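Dihydrofolate reductase (Schistosoma mansoni, PDB 3VCO) catalyses the NADPH-dependent reduction of 7,8-dihydrofolate to tetrahydrofolate, a key step of folate metabolism that supports thymidylate, purine and glycine synthesis. Local coordinates at residues 49-52 / 53-57; 82-85 / 86-89. One frame throughout, in Å; residues are numbered along the deposited sequence.

Contact 1: residues 49-52 / 53-57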
loop_
_atom_site.group_PDB
_atom_site.type_symbol
_atom_site.label_atom_id
_atom_site.label_comp_id
_atom_site.label_asym_id
_atom_site.label_seq_id
_atom_site.Cartn_x
_atom_site.Cartn_y
_atom_site.Cartn_z
ATOM N N MET A 49 -9.931 -2.509 -5.778
ATOM C CA MET A 49 -10.303 -1.442 -4.852
ATOM C C MET A 49 -11.077 -1.922 -3.609
ATOM O O MET A 49 -10.862 -1.430 -2.510
ATOM C CB MET A 49 -11.101 -0.367 -5.593
ATOM C CG MET A 49 -10.243 0.435 -6.545
ATOM S SD MET A 49 -8.815 1.181 -5.723
ATOM C CE MET A 49 -7.452 0.021 -5.997
ATOM N N GLU A 50 -12.000 -2.847 -3.785
ATOM C CA GLU A 50 -12.601 -3.513 -2.630
ATOM C C GLU A 50 -11.538 -4.108 -1.702
ATOM O O GLU A 50 -11.602 -3.917 -0.499
ATOM C CB GLU A 50 -13.529 -4.643 -3.053
ATOM C CG GLU A 50 -14.518 -4.292 -4.130
ATOM C CD GLU A 50 -15.270 -5.531 -4.627
ATOM O OE1 GLU A 50 -15.378 -6.513 -3.853
ATOM O OE2 GLU A 50 -15.736 -5.529 -5.792
ATOM N N PHE A 51 -10.591 -4.856 -2.278
ATOM C CA PHE A 51 -9.491 -5.482 -1.553
ATOM C C PHE A 51 -8.670 -4.410 -0.861
ATOM O O PHE A 51 -8.456 -4.454 0.353
ATOM C CB PHE A 51 -8.634 -6.318 -2.522
ATOM C CG PHE A 51 -7.319 -6.824 -1.930
ATOM C CD1 PHE A 51 -7.307 -7.858 -1.001
ATOM C CD2 PHE A 51 -6.109 -6.300 -2.348
ATOM C CE1 PHE A 51 -6.102 -8.336 -0.471
ATOM C CE2 PHE A 51 -4.923 -6.759 -1.825
ATOM C CZ PHE A 51 -4.921 -7.798 -0.896
ATOM N N PHE A 52 -8.285 -3.396 -1.629
ATOM C CA PHE A 52 -7.536 -2.270 -1.099
ATOM C C PHE A 52 -8.261 -1.583 0.061
ATOM O O PHE A 52 -7.686 -1.428 1.126
ATOM C CB PHE A 52 -7.261 -1.264 -2.195
ATOM C CG PHE A 52 -6.437 -0.103 -1.758
ATOM C CD1 PHE A 52 -5.063 -0.125 -1.877
ATOM C CD2 PHE A 52 -7.038 1.039 -1.281
ATOM C CE1 PHE A 52 -4.309 1.004 -1.483
ATOM C CE2 PHE A 52 -6.298 2.133 -0.884
ATOM C CZ PHE A 52 -4.946 2.122 -0.981
ATOM N N LYS A 53 -9.503 -1.168 -0.168
ATOM C CA LYS A 53 -10.333 -0.525 0.852
ATOM C C LYS A 53 -10.415 -1.331 2.154
ATOM O O LYS A 53 -10.125 -0.814 3.239
ATOM C CB LYS A 53 -11.746 -0.252 0.320
ATOM C CG LYS A 53 -12.710 0.307 1.375
ATOM C CD LYS A 53 -12.461 1.777 1.655
ATOM C CE LYS A 53 -13.606 2.386 2.487
ATOM N NZ LYS A 53 -13.609 3.870 2.437
ATOM N N THR A 54 -10.817 -2.585 2.034
ATOM C CA THR A 54 -10.850 -3.517 3.163
ATOM C C THR A 54 -9.521 -3.637 3.924
ATOM O O THR A 54 -9.475 -3.401 5.133
ATOM C CB THR A 54 -11.294 -4.920 2.708
ATOM O OG1 THR A 54 -12.610 -4.829 2.153
ATOM C CG2 THR A 54 -11.319 -5.886 3.878
ATOM N N VAL A 55 -8.453 -3.985 3.209
ATOM C CA VAL A 55 -7.131 -4.185 3.799
ATOM C C VAL A 55 -6.717 -2.926 4.535
ATOM O O VAL A 55 -6.318 -2.995 5.694
ATOM C CB VAL A 55 -6.067 -4.592 2.711
ATOM C CG1 VAL A 55 -4.640 -4.427 3.194
ATOM C CG2 VAL A 55 -6.289 -6.018 2.258
ATOM N N THR A 56 -6.853 -1.768 3.895
ATOM C CA THR A 56 -6.320 -0.547 4.494
ATOM C C THR A 56 -7.220 0.135 5.485
ATOM O O THR A 56 -6.758 0.957 6.248
ATOM C CB THR A 56 -5.897 0.497 3.433
ATOM O OG1 THR A 56 -7.048 0.904 2.694
ATOM C CG2 THR A 56 -4.756 -0.124 2.467
ATOM N N THR A 57 -8.508 -0.169 5.473
ATOM C CA THR A 57 -9.405 0.575 6.343
ATOM C C THR A 57 -9.699 -0.163 7.628
ATOM O O THR A 57 -9.852 0.458 8.695
ATOM C CB THR A 57 -10.712 0.936 5.620
ATOM O OG1 THR A 57 -10.397 1.770 4.501
ATOM C CG2 THR A 57 -11.671 1.666 6.541
#

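Contact 2: residues 82-85 / 86-89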
loop_
_atom_site.group_PDB
_atom_site.type_symbol
_atom_site.label_atom_id
_atom_site.label_comp_id
_atom_site.label_asym_id
_atom_site.label_seq_id
_atom_site.Cartn_x
_atom_site.Cartn_y
_atom_site.Cartn_z
ATOM N N LYS A 82 -10.029 10.704 -3.088
ATOM C CA LYS A 82 -9.007 11.413 -2.303
ATOM C C LYS A 82 -9.622 12.433 -1.342
ATOM O O LYS A 82 -10.526 13.164 -1.752
ATOM C CB LYS A 82 -8.193 12.271 -3.274
ATOM C CG LYS A 82 -6.817 11.817 -3.667
ATOM C CD LYS A 82 -6.094 13.048 -4.172
ATOM C CE LYS A 82 -5.428 12.864 -5.482
ATOM N NZ LYS A 82 -4.526 13.998 -5.751
ATOM N N PRO A 83 -9.119 12.545 -0.089
ATOM C CA PRO A 83 -8.184 11.691 0.669
ATOM C C PRO A 83 -8.911 10.385 0.973
ATOM O O PRO A 83 -10.132 10.320 0.885
ATOM C CB PRO A 83 -7.980 12.450 1.972
ATOM C CG PRO A 83 -8.385 13.908 1.657
ATOM C CD PRO A 83 -9.459 13.789 0.642
ATOM N N LEU A 84 -8.172 9.338 1.277
ATOM C CA LEU A 84 -8.789 8.048 1.525
ATOM C C LEU A 84 -9.508 8.129 2.855
ATOM O O LEU A 84 -8.864 8.363 3.877
ATOM C CB LEU A 84 -7.682 7.032 1.574
ATOM C CG LEU A 84 -6.977 6.966 0.225
ATOM C CD1 LEU A 84 -5.811 5.965 0.257
ATOM C CD2 LEU A 84 -8.008 6.553 -0.801
ATOM N N LYS A 85 -10.829 7.968 2.852
ATOM C CA LYS A 85 -11.607 8.150 4.082
ATOM C C LYS A 85 -11.245 7.152 5.189
ATOM O O LYS A 85 -10.937 5.996 4.912
ATOM C CB LYS A 85 -13.126 8.109 3.791
ATOM C CG LYS A 85 -13.535 7.084 2.761
ATOM C CD LYS A 85 -15.032 7.224 2.359
ATOM C CE LYS A 85 -15.388 6.308 1.184
ATOM N NZ LYS A 85 -16.810 6.451 0.738
ATOM N N ASP A 86 -11.312 7.604 6.433
ATOM C CA ASP A 86 -11.160 6.710 7.589
ATOM C C ASP A 86 -9.755 6.158 7.780
ATOM O O ASP A 86 -9.558 5.182 8.520
ATOM C CB ASP A 86 -12.194 5.576 7.545
ATOM C CG ASP A 86 -13.626 6.086 7.761
ATOM O OD1 ASP A 86 -13.817 6.970 8.631
ATOM O OD2 ASP A 86 -14.555 5.619 7.059
ATOM N N ARG A 87 -8.790 6.804 7.118
ATOM C CA ARG A 87 -7.384 6.477 7.251
ATOM C C ARG A 87 -6.625 7.752 7.405
ATOM O O ARG A 87 -7.037 8.801 6.902
ATOM C CB ARG A 87 -6.885 5.723 5.983
ATOM C CG ARG A 87 -7.443 4.319 5.902
ATOM C CD ARG A 87 -7.551 3.872 4.462
ATOM N NE ARG A 87 -8.766 4.419 3.899
ATOM C CZ ARG A 87 -9.246 4.134 2.703
ATOM N NH1 ARG A 87 -8.631 3.252 1.914
ATOM N NH2 ARG A 87 -10.384 4.710 2.318
ATOM N N ILE A 88 -5.517 7.683 8.112
ATOM C CA ILE A 88 -4.620 8.823 8.203
ATOM C C ILE A 88 -3.815 8.778 6.912
ATOM O O ILE A 88 -3.115 7.801 6.653
ATOM C CB ILE A 88 -3.665 8.645 9.402
ATOM C CG1 ILE A 88 -4.465 8.622 10.721
ATOM C CG2 ILE A 88 -2.556 9.737 9.404
ATOM C CD1 ILE A 88 -3.737 7.961 11.836
ATOM N N ASN A 89 -3.953 9.804 6.087
ATOM C CA ASN A 89 -3.215 9.914 4.822
ATOM C C ASN A 89 -1.901 10.662 5.015
ATOM O O ASN A 89 -1.888 11.805 5.511
ATOM C CB ASN A 89 -4.023 10.703 3.782
ATOM C CG ASN A 89 -5.256 9.976 3.300
ATOM O OD1 ASN A 89 -5.512 9.932 2.096
ATOM N ND2 ASN A 89 -6.017 9.386 4.222
#

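Contact 1: residues 49-52 / 53-57
F52 and T56, one helical turn apart, meet twice. The methyl CG2 of T56 lies over the centre of the F52 ring, 4.1 Å from the ring centroid, in a CH-pi contact. The hydroxyl OG1 of T56 donates to F52 O at 2.9 Å, from above the carbonyl plane. T56 N donates to the same oxygen, so F52 O holds two donors. With chi1 at 63°, OG1 sits between the backbone N and the carbonyl carbon of T56, which sends the methyl to the ring. One turn apart on another side of the helix, V55 CG2 stands over a face of the F51 ring, offset toward the rim and 3.6 Å from CE1 of F51. E50 O also takes two bonds, from T54 N and T54 OG1, which arrive from opposite faces of its plane. M49 to K53 probably form part of the substrate site. In helix 46-57, F51 stacks on F195 of strand 191-200 and packs with V55 against Y151 of strand 148-156. V55 and T56 rest on F129 of strand 125-130.

Contact 2: residues 82-85 / 86-89
N89 and L84 close a ring of two hydrogen bonds through the side-chain amide of N89. L84 N donates to OD1 of N89 at 2.8 Å. ND2 of N89 donates back to L84 O at 3.0 Å, lying in the carbonyl plane on a lone pair. The amide thus serves the backbone of L84 as both acceptor and donor, and the two bonds fix its rotation. ND2 also makes a weak bond to R87 O. P83, which follows a cis peptide bond, packs its CB against OD1 of N89 at 3.5 Å.

The second grip is by R87. Its NE and NH2 both point side-on at K85 O, each at 2.9 Å. K85 O lies close to the guanidinium plane, but the two donors differ at the oxygen: NH2 comes in on a lone pair, NE from above the carbonyl plane. A bend at chi3 (-81°) folds the R87 chain back to this oxygen. L84 CB sits 3.5 Å from CZ of R87, over the middle of one guanidinium face. R87 probably binds the substrate, and the turn holds its guanidinium by one edge. L84, R87 and N89 are buried and form the tight part.

The looser side is that of the K85 and D86 side chains at the tip of the type II turn from L84 to R87; the backbone there is held through K85 O. Both residues are exposed. The chain of K85 is extended beyond CG and leads away, and its NZ is 6.8 Å from OD2 of D86, too far for a salt bridge. The turn delivers the chain from the loop after helix 71-76 into strand 88-92. L84, R87 and N89 pack on V67 of strand 64-70, and L84 and R87 on F52 of helix 46-57.

In the fold
Contact 1 and contact 2 follow in series along the chain, with centres about 12 Å apart, and meet at R87. NH1 of R87 is 2.9 Å from OG1 of T56, a probable hydrogen bond. The T56 hydroxyl therefore connects the backbone of helix 46-57 to the guanidinium that the 82-89 turn holds in place. K53 NZ lies 3.3 Å from NH2 of R87. Both residues probably belong to the substrate site, and the paired positive groups are consistent with a place for the negatively charged glutamate tail of dihydrofolate. Contact 1 probably lines one side of the substrate pocket, and contact 2 holds R87 in place.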